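Long-range contacts in odorant-binding protein 2a (Homo sapiens, PDB 4RUN), which binds and transports small hydrophobic volatile molecules, with higher affinity for aldehydes and large fatty acids: residues T13-A18 against V34-V39; V20-F25 against G106-G111; G45-T50 against I64-T69; T52-D57 against G149-E154; L83-E88 against V96-D101. The protein carries 2 engineered substitutions. One frame throughout, in Å; residues are numbered along the deposited sequence.

Contact 1 (T13-A18 against V34-V39)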
# COMPACT_ATOMS: atom_id res chain seq x y z
N THR A 13 -2.56 13.34 1.20
CA THR A 13 -1.55 12.57 1.91
C THR A 13 -2.17 11.33 2.59
O THR A 13 -3.24 11.42 3.18
CB THR A 13 -0.81 13.43 2.95
OG1 THR A 13 -0.10 14.47 2.29
CG2 THR A 13 0.19 12.61 3.77
N TRP A 14 -1.49 10.19 2.46
CA TRP A 14 -1.81 8.97 3.19
C TRP A 14 -0.56 8.44 3.88
O TRP A 14 0.55 8.69 3.45
CB TRP A 14 -2.31 7.88 2.26
CG TRP A 14 -3.61 8.13 1.62
CD1 TRP A 14 -3.84 8.81 0.47
CD2 TRP A 14 -4.88 7.66 2.07
NE1 TRP A 14 -5.17 8.80 0.17
CE2 TRP A 14 -5.84 8.10 1.13
CE3 TRP A 14 -5.30 6.91 3.17
CZ2 TRP A 14 -7.20 7.82 1.27
CZ3 TRP A 14 -6.65 6.63 3.30
CH2 TRP A 14 -7.58 7.09 2.35
N TYR A 15 -0.78 7.70 4.94
CA TYR A 15 0.29 7.14 5.72
C TYR A 15 0.14 5.63 5.72
O TYR A 15 -0.95 5.12 5.99
CB TYR A 15 0.24 7.68 7.15
CG TYR A 15 0.52 9.15 7.26
CD1 TYR A 15 1.83 9.60 7.38
CD2 TYR A 15 -0.51 10.09 7.22
CE1 TYR A 15 2.11 10.96 7.46
CE2 TYR A 15 -0.24 11.45 7.31
CZ TYR A 15 1.07 11.88 7.43
OH TYR A 15 1.37 13.22 7.50
N VAL A 16 1.24 4.94 5.43
CA VAL A 16 1.28 3.48 5.43
C VAL A 16 1.68 3.00 6.82
O VAL A 16 2.81 3.22 7.26
CB VAL A 16 2.32 2.96 4.43
CG1 VAL A 16 2.34 1.45 4.45
CG2 VAL A 16 2.04 3.50 3.02
N LYS A 17 0.76 2.33 7.50
CA LYS A 17 0.94 2.00 8.92
C LYS A 17 1.33 0.55 9.14
O LYS A 17 1.97 0.21 10.12
CB LYS A 17 -0.37 2.29 9.65
CG LYS A 17 -0.87 3.71 9.45
CD LYS A 17 -2.24 3.90 10.07
CE LYS A 17 -2.55 5.37 10.17
NZ LYS A 17 -3.91 5.64 10.71
N ALA A 18 0.93 -0.31 8.22
CA ALA A 18 1.31 -1.70 8.30
C ALA A 18 1.31 -2.26 6.92
O ALA A 18 0.70 -1.68 6.02
CB ALA A 18 0.35 -2.48 9.18
N VAL A 34 9.37 4.17 5.23
CA VAL A 34 8.45 4.60 4.20
C VAL A 34 7.98 6.03 4.45
O VAL A 34 7.73 6.41 5.59
CB VAL A 34 7.23 3.64 4.12
CG1 VAL A 34 6.37 3.77 5.37
CG2 VAL A 34 6.42 3.91 2.87
N SER A 35 7.88 6.82 3.39
CA SER A 35 7.43 8.20 3.49
C SER A 35 5.91 8.26 3.44
O SER A 35 5.27 7.23 3.23
CB SER A 35 8.01 9.00 2.32
OG SER A 35 7.44 8.60 1.08
N PRO A 36 5.32 9.46 3.62
CA PRO A 36 3.90 9.62 3.29
C PRO A 36 3.66 9.44 1.80
O PRO A 36 4.56 9.69 1.00
CB PRO A 36 3.60 11.07 3.70
CG PRO A 36 4.66 11.43 4.68
CD PRO A 36 5.87 10.67 4.25
N VAL A 37 2.46 9.01 1.45
CA VAL A 37 2.08 8.83 0.07
C VAL A 37 1.24 10.02 -0.38
O VAL A 37 0.19 10.30 0.20
CB VAL A 37 1.26 7.54 -0.10
CG1 VAL A 37 0.96 7.30 -1.58
CG2 VAL A 37 1.99 6.35 0.52
N LYS A 38 1.71 10.73 -1.40
CA LYS A 38 0.95 11.85 -1.96
C LYS A 38 0.24 11.39 -3.21
O LYS A 38 0.88 11.00 -4.18
CB LYS A 38 1.86 13.05 -2.23
CG LYS A 38 2.48 13.60 -0.95
CD LYS A 38 2.87 15.06 -1.04
CE LYS A 38 3.26 15.61 0.33
NZ LYS A 38 3.48 17.08 0.31
N VAL A 39 -1.09 11.43 -3.16
CA VAL A 39 -1.94 11.01 -4.26
C VAL A 39 -2.53 12.26 -4.92
O VAL A 39 -3.18 13.06 -4.25
CB VAL A 39 -3.06 10.08 -3.75
CG1 VAL A 39 -3.94 9.59 -4.90
CG2 VAL A 39 -2.46 8.89 -3.02
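Trp-14 and Val-37 form an antiparallel hydrogen-bonded pair, Trp-14 N giving to Val-37 O and Val-37 N to Trp-14 O, each at 2.8 Å. Starting at the base of the indole, Trp-14 CB lies 4.3 Å from Val-37 CB on the same face of the sheet. CG follows beside the backbone N and anti to the carbonyl carbon (chi1 -67°), and farther on CD1 meets Val-39 CG2 at 3.8 Å. NE1 donates to Ile-10 O, so the one polar atom of this buried ring is satisfied, while the indole meets the Tyr-95 ring nearly perpendicularly and makes a cation-pi contact with Arg-116. A large aromatic with one N-H suits this place, the tryptophan of the lipocalin GxW signature. Val-37 CG2 also touches Val-16 CG2, at 3.8 Å, beta-branched residues, which suit strands, meeting on the face that carries Trp-14. Beside Thr-13 and Tyr-15, Pro-36 offers its ring carbons, CB on Thr-13 CG2 and CG 3.8 Å from Tyr-15 CE1. Strand 12-21 pairs with strand 33-41 on one flank and with strand 106-115 on the other, while strand 33-41 passes on to strand 47-55, where Val-37 packs on Ala-49 and Phe-51.

Contact 2 (V20-F25 against G106-G111)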
# COMPACT_ATOMS: atom_id res chain seq x y z
N VAL A 20 1.73 -6.20 4.55
CA VAL A 20 1.68 -7.68 4.52
C VAL A 20 1.93 -8.09 3.09
O VAL A 20 1.53 -7.39 2.15
CB VAL A 20 0.35 -8.29 5.04
CG1 VAL A 20 -0.78 -8.17 4.03
CG2 VAL A 20 0.51 -9.75 5.44
N VAL A 21 2.58 -9.24 2.95
CA VAL A 21 3.08 -9.73 1.68
C VAL A 21 2.87 -11.24 1.60
O VAL A 21 2.88 -11.91 2.63
CB VAL A 21 4.58 -9.46 1.58
CG1 VAL A 21 4.84 -8.00 1.23
CG2 VAL A 21 5.31 -9.86 2.87
N ASP A 22 2.70 -11.80 0.41
CA ASP A 22 2.58 -13.25 0.30
C ASP A 22 3.89 -13.91 0.70
O ASP A 22 4.94 -13.27 0.77
CB ASP A 22 2.07 -13.69 -1.08
CG ASP A 22 2.96 -13.28 -2.22
OD1 ASP A 22 4.20 -13.43 -2.12
OD2 ASP A 22 2.42 -12.86 -3.26
N LYS A 23 3.81 -15.19 1.02
CA LYS A 23 4.99 -15.97 1.39
C LYS A 23 6.11 -16.15 0.37
O LYS A 23 7.18 -16.64 0.74
CB LYS A 23 4.56 -17.33 1.94
CG LYS A 23 3.92 -17.16 3.30
CD LYS A 23 3.94 -18.42 4.13
CE LYS A 23 3.39 -18.11 5.52
NZ LYS A 23 4.35 -17.36 6.38
N ASP A 24 5.91 -15.78 -0.90
CA ASP A 24 7.00 -15.79 -1.89
C ASP A 24 7.85 -14.53 -1.82
O ASP A 24 9.00 -14.54 -2.26
CB ASP A 24 6.45 -15.93 -3.31
CG ASP A 24 5.62 -17.17 -3.50
OD1 ASP A 24 6.06 -18.27 -3.09
OD2 ASP A 24 4.52 -17.05 -4.08
N PHE A 25 7.27 -13.45 -1.28
CA PHE A 25 7.96 -12.17 -1.12
C PHE A 25 9.26 -12.31 -0.36
O PHE A 25 9.25 -12.68 0.82
CB PHE A 25 7.06 -11.22 -0.34
CG PHE A 25 7.45 -9.78 -0.47
CD1 PHE A 25 6.98 -8.99 -1.51
CD2 PHE A 25 8.31 -9.23 0.47
CE1 PHE A 25 7.36 -7.67 -1.61
CE2 PHE A 25 8.70 -7.91 0.37
CZ PHE A 25 8.22 -7.13 -0.68
N GLY A 106 5.75 -14.35 -11.15
CA GLY A 106 4.55 -14.86 -10.54
C GLY A 106 3.62 -13.79 -10.04
O GLY A 106 3.94 -12.59 -9.97
N LEU A 107 2.44 -14.24 -9.69
CA LEU A 107 1.42 -13.40 -9.10
C LEU A 107 1.87 -13.00 -7.71
O LEU A 107 2.23 -13.87 -6.92
CB LEU A 107 0.11 -14.17 -9.01
CG LEU A 107 -1.07 -13.35 -8.49
CD1 LEU A 107 -1.40 -12.20 -9.43
CD2 LEU A 107 -2.28 -14.24 -8.26
N ARG A 108 1.83 -11.71 -7.41
CA ARG A 108 2.21 -11.22 -6.09
C ARG A 108 1.05 -10.48 -5.43
O ARG A 108 0.54 -9.52 -6.00
CB ARG A 108 3.42 -10.28 -6.19
CG ARG A 108 3.92 -9.76 -4.85
CD ARG A 108 5.28 -9.09 -5.00
NE ARG A 108 6.39 -10.06 -4.97
CZ ARG A 108 7.63 -9.81 -5.38
NH1 ARG A 108 7.96 -8.62 -5.89
NH2 ARG A 108 8.55 -10.77 -5.31
N TYR A 109 0.65 -10.94 -4.23
CA TYR A 109 -0.31 -10.22 -3.38
C TYR A 109 0.41 -9.40 -2.34
O TYR A 109 1.46 -9.79 -1.84
CB TYR A 109 -1.26 -11.16 -2.62
CG TYR A 109 -2.09 -12.11 -3.44
CD1 TYR A 109 -2.59 -11.76 -4.68
CD2 TYR A 109 -2.43 -13.37 -2.93
CE1 TYR A 109 -3.37 -12.64 -5.41
CE2 TYR A 109 -3.21 -14.25 -3.65
CZ TYR A 109 -3.68 -13.89 -4.89
OH TYR A 109 -4.44 -14.76 -5.62
N MET A 110 -0.19 -8.27 -1.99
CA MET A 110 0.42 -7.36 -1.03
C MET A 110 -0.66 -6.44 -0.47
O MET A 110 -1.50 -5.93 -1.21
CB MET A 110 1.51 -6.55 -1.73
CG MET A 110 2.35 -5.69 -0.81
SD MET A 110 3.51 -4.63 -1.69
CE MET A 110 3.83 -5.56 -3.20
N GLY A 111 -0.64 -6.25 0.84
CA GLY A 111 -1.65 -5.44 1.51
C GLY A 111 -1.01 -4.35 2.33
O GLY A 111 0.03 -4.55 2.93
O HOH W 1 5.58 -12.38 -4.07
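Val-20 and Gly-111 close the backbone pairing, an antiparallel hydrogen-bonded pair in which Val-20 N reaches Gly-111 O at 2.9 Å and Gly-111 N returns to Val-20 O. Two residues on, past the non-hydrogen-bonded pair of Val-21 with Met-110, Asp-22 N gives a longer bond to Tyr-109 O, 3.3 Å, with the donor above the carbonyl plane. Glycine suits position 111 because Val-20 CG1 rests directly on its backbone, 3.8 Å from Gly-111 CA.

Where the strand gives way to a type I turn from Asp-22 to Phe-25, a carboxylate takes over the pairing. Asp-22 OD2 accepts from Tyr-109 N at 2.8 Å, approached from the anti side and 28° out of the carboxylate plane. With CG between the backbone N and the carbonyl carbon (chi1 60°), the short side chain stays close to its own backbone, where OD1 receives weak bonds from the N atoms of Asp-24 and Phe-25. Aspartate can thus serve turn and strand at once. A water donates to OD1 and accepts from Arg-108 NE, linking two opposite charges that do not touch.

Among the less polar contacts, Phe-25 CD1 lies over one face of the Arg-108 guanidinium, offset toward its rim, with the two planes 66° apart. Val-21 CG1 sits over the centre of the Phe-25 ring and also meets Met-110 CG at 4.0 Å.

Strand 106-115 has strand 12-21 on one edge and strand 95-103 on the other, Met-110 packing on Ser-99, while Val-20 touches strand 142-143.

Contact 3 (G45-T50 against I64-T69)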
# COMPACT_ATOMS: atom_id res chain seq x y z
N GLY A 45 -10.37 10.82 -13.90
CA GLY A 45 -10.38 9.87 -12.79
C GLY A 45 -9.02 9.27 -12.47
O GLY A 45 -8.83 8.72 -11.38
N ASN A 46 -8.06 9.38 -13.40
CA ASN A 46 -6.73 8.78 -13.23
C ASN A 46 -5.96 9.48 -12.13
O ASN A 46 -6.04 10.70 -11.96
CB ASN A 46 -5.92 8.85 -14.52
CG ASN A 46 -6.53 8.04 -15.64
OD1 ASN A 46 -7.75 7.88 -15.70
ND2 ASN A 46 -5.70 7.52 -16.53
N LEU A 47 -5.17 8.68 -11.42
CA LEU A 47 -4.44 9.17 -10.26
C LEU A 47 -2.96 8.88 -10.36
O LEU A 47 -2.50 8.18 -11.26
CB LEU A 47 -4.99 8.53 -8.99
CG LEU A 47 -6.48 8.72 -8.72
CD1 LEU A 47 -6.86 7.99 -7.44
CD2 LEU A 47 -6.84 10.20 -8.64
N GLU A 48 -2.23 9.45 -9.42
CA GLU A 48 -0.81 9.24 -9.33
C GLU A 48 -0.44 9.28 -7.88
O GLU A 48 -0.83 10.20 -7.16
CB GLU A 48 -0.11 10.36 -10.06
CG GLU A 48 1.39 10.27 -10.07
CD GLU A 48 1.98 11.48 -10.72
OE1 GLU A 48 1.88 12.57 -10.12
OE2 GLU A 48 2.49 11.36 -11.85
N ALA A 49 0.30 8.25 -7.45
CA ALA A 49 0.78 8.16 -6.09
C ALA A 49 2.29 8.32 -6.12
O ALA A 49 2.96 7.69 -6.93
CB ALA A 49 0.39 6.82 -5.49
N THR A 50 2.82 9.13 -5.21
CA THR A 50 4.27 9.36 -5.10
C THR A 50 4.71 9.08 -3.67
O THR A 50 4.06 9.53 -2.73
CB THR A 50 4.68 10.79 -5.51
OG1 THR A 50 3.87 11.77 -4.84
CG2 THR A 50 4.53 10.97 -7.00
N ILE A 64 3.54 6.34 -9.30
CA ILE A 64 2.72 5.32 -9.94
C ILE A 64 1.47 5.91 -10.52
O ILE A 64 0.64 6.45 -9.81
CB ILE A 64 2.32 4.24 -8.94
CG1 ILE A 64 3.58 3.60 -8.35
CG2 ILE A 64 1.44 3.19 -9.62
CD1 ILE A 64 3.29 2.55 -7.30
N LEU A 65 1.34 5.77 -11.84
CA LEU A 65 0.11 6.08 -12.52
C LEU A 65 -0.91 4.99 -12.21
O LEU A 65 -0.68 3.81 -12.48
CB LEU A 65 0.39 6.16 -14.02
CG LEU A 65 -0.79 6.44 -14.95
CD1 LEU A 65 -1.59 7.65 -14.50
CD2 LEU A 65 -0.29 6.60 -16.38
N MET A 66 -2.04 5.41 -11.62
CA MET A 66 -3.14 4.52 -11.26
C MET A 66 -4.35 4.86 -12.12
O MET A 66 -4.97 5.91 -11.95
CB MET A 66 -3.52 4.71 -9.80
CG MET A 66 -2.43 4.36 -8.81
SD MET A 66 -2.74 4.83 -7.10
CE MET A 66 -4.42 4.26 -6.91
N ARG A 67 -4.69 3.99 -13.05
CA ARG A 67 -5.76 4.29 -13.99
C ARG A 67 -7.13 3.88 -13.44
O ARG A 67 -7.26 2.89 -12.73
CB ARG A 67 -5.49 3.64 -15.34
CG ARG A 67 -4.15 4.02 -15.95
CD ARG A 67 -4.27 4.35 -17.43
NE ARG A 67 -2.97 4.42 -18.10
CZ ARG A 67 -2.68 5.20 -19.15
NH1 ARG A 67 -3.58 6.03 -19.66
NH2 ARG A 67 -1.46 5.17 -19.67
N LYS A 68 -8.13 4.66 -13.80
CA LYS A 68 -9.52 4.40 -13.45
C LYS A 68 -9.94 3.02 -13.98
O LYS A 68 -9.34 2.50 -14.92
CB LYS A 68 -10.38 5.49 -14.12
CG LYS A 68 -11.86 5.55 -13.74
CD LYS A 68 -12.71 5.97 -14.95
CE LYS A 68 -13.98 6.69 -14.54
NZ LYS A 68 -14.70 6.02 -13.42
N THR A 69 -10.95 2.42 -13.35
CA THR A 69 -11.63 1.26 -13.93
C THR A 69 -13.13 1.44 -13.75
O THR A 69 -13.57 2.43 -13.15
CB THR A 69 -11.23 -0.07 -13.27
OG1 THR A 69 -11.78 -0.14 -11.95
CG2 THR A 69 -9.71 -0.22 -13.22
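Gly-45 opens the approach beside Lys-68, its carbonyl carbon 4.3 Å from Lys-68 CB. Its phi is positive (83°), a conformation in which a side chain would press on the preceding carbonyl, hence glycine in this bend. Asn-46 comes next, its CA facing Met-66 O. Leu-47 then locks the register: its N gives to Met-66 O and its O accepts from Met-66 N, both at 2.8 Å, the second donor standing 45° out of the carbonyl plane. Leu-47 CB is 4.2 Å from Met-66 CB on the buried face, where Phe-75 of strand 74-77 also packs. Glu-48 turns to the other, more exposed face with Leu-65, an acidic chain extended beyond CG, while its CA makes a CA-H...O contact with Ile-64 O. Ala-49 completes a second hydrogen-bonded pair, its O taking Ile-64 N at 2.8 Å. Ala-49 CB is small, and Met-66 SD comes to 4.0 Å from it, the flexible thioether chain bending at chi3 (46°). The two faces therefore differ in chemistry: leucine, alanine, isoleucine and methionine give one an oily surface, consistent with the inner wall of a lipocalin barrel, while the face of Glu-48 and Leu-65 is mixed and partly exposed, consistent with the outside.

Contact 4 (T52-D57 against G149-E154)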
# COMPACT_ATOMS: atom_id res chain seq x y z
N THR A 52 8.41 7.34 -1.17
CA THR A 52 9.74 6.75 -1.10
C THR A 52 9.77 5.74 0.03
O THR A 52 8.94 5.79 0.94
CB THR A 52 10.82 7.82 -0.86
OG1 THR A 52 10.66 8.40 0.43
CG2 THR A 52 10.73 8.90 -1.91
N PHE A 53 10.71 4.81 -0.04
CA PHE A 53 10.91 3.86 1.04
C PHE A 53 12.32 3.32 1.01
O PHE A 53 12.99 3.40 -0.01
CB PHE A 53 9.91 2.71 0.95
CG PHE A 53 10.04 1.87 -0.28
CD1 PHE A 53 9.32 2.18 -1.42
CD2 PHE A 53 10.86 0.75 -0.28
CE1 PHE A 53 9.42 1.40 -2.55
CE2 PHE A 53 10.97 -0.03 -1.42
CZ PHE A 53 10.25 0.30 -2.55
N MET A 54 12.77 2.79 2.14
CA MET A 54 14.11 2.24 2.24
C MET A 54 14.03 0.73 2.18
O MET A 54 13.29 0.11 2.91
CB MET A 54 14.80 2.65 3.54
CG MET A 54 15.05 4.14 3.71
SD MET A 54 16.41 4.71 2.72
CE MET A 54 17.74 3.67 3.32
N ARG A 55 14.83 0.15 1.30
CA ARG A 55 14.95 -1.27 1.18
C ARG A 55 16.43 -1.55 1.45
O ARG A 55 17.28 -1.32 0.59
CB ARG A 55 14.51 -1.68 -0.22
CG ARG A 55 14.32 -3.16 -0.44
CD ARG A 55 13.96 -3.45 -1.89
NE ARG A 55 12.53 -3.45 -2.15
CZ ARG A 55 11.95 -3.13 -3.31
NH1 ARG A 55 12.67 -2.73 -4.35
NH2 ARG A 55 10.62 -3.18 -3.42
N GLU A 56 16.72 -2.00 2.67
CA GLU A 56 18.09 -2.09 3.20
C GLU A 56 18.67 -0.68 3.29
O GLU A 56 18.02 0.19 3.83
CB GLU A 56 18.93 -3.06 2.37
CG GLU A 56 18.35 -4.46 2.35
CD GLU A 56 18.80 -5.30 1.17
OE1 GLU A 56 18.65 -4.78 0.05
OE2 GLU A 56 19.29 -6.45 1.35
N ASP A 57 19.85 -0.44 2.74
CA ASP A 57 20.43 0.91 2.74
C ASP A 57 20.00 1.74 1.53
O ASP A 57 20.48 2.86 1.36
CB ASP A 57 21.97 0.83 2.83
CG ASP A 57 22.48 0.80 4.27
OD1 ASP A 57 21.66 0.74 5.21
OD2 ASP A 57 23.72 0.83 4.47
N GLY A 149 10.06 10.95 6.70
CA GLY A 149 10.03 11.85 5.55
C GLY A 149 10.68 11.12 4.39
O GLY A 149 11.07 9.95 4.51
N SER A 150 10.81 11.82 3.26
CA SER A 150 11.46 11.26 2.09
C SER A 150 12.89 10.84 2.42
O SER A 150 13.56 11.48 3.23
CB SER A 150 11.47 12.28 0.94
OG SER A 150 12.22 11.80 -0.16
N CYS A 151 13.35 9.76 1.80
CA CYS A 151 14.76 9.37 1.93
C CYS A 151 15.62 9.99 0.84
O CYS A 151 16.74 9.55 0.63
CB CYS A 151 14.92 7.85 1.90
SG CYS A 151 14.07 6.99 0.58
N VAL A 152 15.11 11.01 0.17
CA VAL A 152 15.88 11.65 -0.88
C VAL A 152 16.85 12.58 -0.16
O VAL A 152 17.97 12.77 -0.60
CB VAL A 152 15.00 12.34 -1.95
CG1 VAL A 152 15.80 13.36 -2.77
CG2 VAL A 152 14.39 11.29 -2.88
N LEU A 153 16.45 13.10 1.00
CA LEU A 153 17.37 13.87 1.84
C LEU A 153 18.58 13.00 2.25
O LEU A 153 19.72 13.37 1.95
CB LEU A 153 16.64 14.48 3.03
CG LEU A 153 15.81 15.73 2.67
CD1 LEU A 153 14.55 15.38 1.87
CD2 LEU A 153 15.45 16.54 3.92
N GLU A 154 18.32 11.87 2.92
CA GLU A 154 19.35 10.83 3.14
C GLU A 154 18.73 9.47 3.47
O GLU A 154 18.33 9.21 4.60
CB GLU A 154 20.35 11.24 4.25
CG GLU A 154 21.69 11.77 3.73
CD GLU A 154 22.62 12.22 4.84
OE1 GLU A 154 22.98 11.38 5.69
OE2 GLU A 154 23.01 13.41 4.84
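Thr-52 and Cys-151 make the polar link: Cys-151 N donates weakly to Thr-52 OG1 at 3.3 Å. OG1 lies between the backbone N and the carbonyl carbon of Thr-52 (chi1 66°), which turns the hydroxyl to the tail. A threonine serves well here, since CB and CG2 pack while OG1 accepts. Thr-52 N is held in turn by Ser-35 OG of strand 33-41. Within the tail, Ser-150 OG receives Val-152 N at 3.0 Å, an ST turn that folds the backbone next to Thr-52. This is the C-terminal tail of the lipocalin, laid across the barrel wall so that residues 149-152 run about perpendicular (85°) to residues 52-54, and fastened by the disulfide from Cys-151 to Cys-59 in the neighbouring strand 58-66.

The remaining contacts are apolar or nearly so. Cys-151 SG lies 3.7 Å from Thr-52 CB, and Met-54 SD comes 3.6 Å from Cys-151 CB. Bends at chi2 and chi3 let the long methionine chain curl against the cysteine. Thr-52 CG2 meets Ser-150 OG at 3.7 Å.

Contact 5 (L83-E88 against V96-D101). Engineered in segment 96-101: Ser-99 (natural residue Cys).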
# COMPACT_ATOMS: atom_id res chain seq x y z
N LEU A 83 -3.13 -4.68 -10.32
CA LEU A 83 -4.45 -4.18 -9.95
C LEU A 83 -4.44 -3.78 -8.49
O LEU A 83 -3.79 -4.44 -7.67
CB LEU A 83 -5.54 -5.23 -10.19
CG LEU A 83 -5.80 -5.53 -11.66
CD1 LEU A 83 -6.58 -6.82 -11.84
CD2 LEU A 83 -6.53 -4.36 -12.30
N ILE A 84 -5.16 -2.71 -8.18
CA ILE A 84 -5.09 -2.02 -6.90
C ILE A 84 -6.49 -1.69 -6.39
O ILE A 84 -7.24 -0.96 -7.05
CB ILE A 84 -4.30 -0.71 -7.04
CG1 ILE A 84 -2.83 -0.98 -7.37
CG2 ILE A 84 -4.38 0.12 -5.76
CD1 ILE A 84 -2.16 0.19 -8.07
N TYR A 85 -6.82 -2.20 -5.20
CA TYR A 85 -8.13 -2.01 -4.58
C TYR A 85 -7.96 -1.20 -3.32
O TYR A 85 -7.03 -1.45 -2.55
CB TYR A 85 -8.76 -3.36 -4.20
CG TYR A 85 -8.81 -4.34 -5.34
CD1 TYR A 85 -7.65 -4.93 -5.83
CD2 TYR A 85 -10.01 -4.66 -5.95
CE1 TYR A 85 -7.68 -5.82 -6.89
CE2 TYR A 85 -10.05 -5.56 -7.01
CZ TYR A 85 -8.88 -6.13 -7.47
OH TYR A 85 -8.90 -7.03 -8.53
N LEU A 86 -8.83 -0.21 -3.12
CA LEU A 86 -8.87 0.53 -1.87
C LEU A 86 -10.18 0.17 -1.23
O LEU A 86 -11.24 0.33 -1.84
CB LEU A 86 -8.76 2.05 -2.11
CG LEU A 86 -8.33 2.90 -0.90
CD1 LEU A 86 -6.97 2.46 -0.37
CD2 LEU A 86 -8.29 4.39 -1.23
N GLN A 87 -10.12 -0.34 -0.01
CA GLN A 87 -11.31 -0.77 0.73
C GLN A 87 -11.31 -0.13 2.11
O GLN A 87 -10.26 -0.00 2.74
CB GLN A 87 -11.33 -2.28 0.90
CG GLN A 87 -11.14 -3.09 -0.38
CD GLN A 87 -10.94 -4.57 -0.08
OE1 GLN A 87 -11.42 -5.08 0.94
NE2 GLN A 87 -10.25 -5.27 -0.98
N GLU A 88 -12.49 0.26 2.57
CA GLU A 88 -12.66 0.79 3.91
C GLU A 88 -12.39 -0.36 4.88
O GLU A 88 -12.81 -1.49 4.63
CB GLU A 88 -14.05 1.44 4.06
CG GLU A 88 -13.98 2.79 4.75
CD GLU A 88 -15.21 3.66 4.54
OE1 GLU A 88 -16.02 3.35 3.65
OE2 GLU A 88 -15.38 4.64 5.28
N VAL A 96 -7.71 -0.28 3.54
CA VAL A 96 -6.74 -1.27 3.10
C VAL A 96 -6.44 -1.10 1.62
O VAL A 96 -7.34 -0.92 0.82
CB VAL A 96 -7.23 -2.69 3.34
CG1 VAL A 96 -6.28 -3.71 2.74
CG2 VAL A 96 -7.38 -2.92 4.83
N PHE A 97 -5.15 -1.13 1.29
CA PHE A 97 -4.68 -1.00 -0.07
C PHE A 97 -4.16 -2.37 -0.45
O PHE A 97 -3.11 -2.79 0.00
CB PHE A 97 -3.58 0.06 -0.09
CG PHE A 97 -2.92 0.25 -1.42
CD1 PHE A 97 -1.86 -0.57 -1.81
CD2 PHE A 97 -3.30 1.30 -2.23
CE1 PHE A 97 -1.22 -0.37 -3.02
CE2 PHE A 97 -2.66 1.51 -3.44
CZ PHE A 97 -1.62 0.68 -3.83
N TYR A 98 -4.94 -3.07 -1.26
CA TYR A 98 -4.66 -4.44 -1.63
C TYR A 98 -4.20 -4.42 -3.07
O TYR A 98 -4.83 -3.75 -3.89
CB TYR A 98 -5.95 -5.26 -1.46
CG TYR A 98 -5.81 -6.75 -1.69
CD1 TYR A 98 -4.89 -7.51 -0.96
CD2 TYR A 98 -6.63 -7.41 -2.61
CE1 TYR A 98 -4.77 -8.88 -1.17
CE2 TYR A 98 -6.52 -8.79 -2.83
CZ TYR A 98 -5.59 -9.52 -2.10
OH TYR A 98 -5.49 -10.88 -2.31
N SER A 99 -3.09 -5.09 -3.38
CA SER A 99 -2.60 -5.12 -4.76
C SER A 99 -2.35 -6.55 -5.23
O SER A 99 -1.88 -7.40 -4.48
CB SER A 99 -1.32 -4.28 -4.91
OG SER A 99 -0.15 -5.01 -4.58
N LYS A 100 -2.69 -6.79 -6.49
CA LYS A 100 -2.40 -8.05 -7.17
C LYS A 100 -1.53 -7.72 -8.39
O LYS A 100 -1.96 -6.95 -9.27
CB LYS A 100 -3.71 -8.73 -7.59
CG LYS A 100 -4.67 -9.05 -6.45
CD LYS A 100 -5.93 -9.75 -6.96
CE LYS A 100 -5.70 -11.23 -7.19
NZ LYS A 100 -6.74 -11.92 -8.00
N ASP A 101 -0.30 -8.25 -8.42
CA ASP A 101 0.69 -7.89 -9.45
C ASP A 101 1.09 -9.10 -10.30
O ASP A 101 1.71 -10.05 -9.82
CB ASP A 101 1.91 -7.28 -8.73
CG ASP A 101 2.77 -6.38 -9.61
OD1 ASP A 101 2.49 -6.17 -10.81
OD2 ASP A 101 3.79 -5.87 -9.08
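Tyr-85 and Tyr-98 run side by side on one face of this hairpin, CD1 of Tyr-85 4.2 Å from CD2 of Tyr-98. The edge of the Tyr-85 ring also meets the backbone, its CD1 3.6 Å from Tyr-98 O. Tyrosine suits a wall of this kind, its ring covering the sheet and its hydroxyl carried outward.

The other face carries Ile-84, Leu-86, Phe-97 and the engineered Ser-99. Phe-97 CG is anti to the backbone N (chi1 176°), which carries the ring toward strand 83-88; there Leu-86 CD1 stands at its edge, 4.2 Å from Phe-97 CB, and Ile-84 CG2 lies near it obliquely.

Six backbone bonds hold these side chains in register, two each from the pairs Leu-83 with Lys-100, Tyr-85 with Tyr-98 and Gln-87 with Val-96. Tyr-85 N reaches Tyr-98 O at 2.8 Å and 177°, while Val-96 N meets Gln-87 O at 2.7 Å.

Farther out, strand 106-115 and strand 74-77 flank the hairpin, and Tyr-98 makes a cation-pi contact with Lys-135. The face of Ile-84 and Phe-97 is thus mainly hydrocarbon and aromatic, consistent with a calyx that receives hydrophobic ligands, whereas tyrosines, Gln-87 and Lys-100 give the other a surface compatible with water.

From the N terminus, contact 1 closes the first hairpin, joining strands 12-21 and 33-41. Contact 2 begins on the same first strand but reaches forward to strand 106-115, so it crosses contact 1 and closes a long loop that brings early and late strands of the barrel together. Contacts 3 and 5 are local hairpins nested within that loop and in series with each other, touching where Met-66 meets Ile-84. Contact 4 leaves strand 47-55 for the C-terminal tail; it crosses contacts 2 and 3 and encloses contact 5. Backbone pairing of Lys-38 with Thr-50 joins contact 1 to contact 3, and that of Met-110 with Ser-99 joins contact 2 to contact 5.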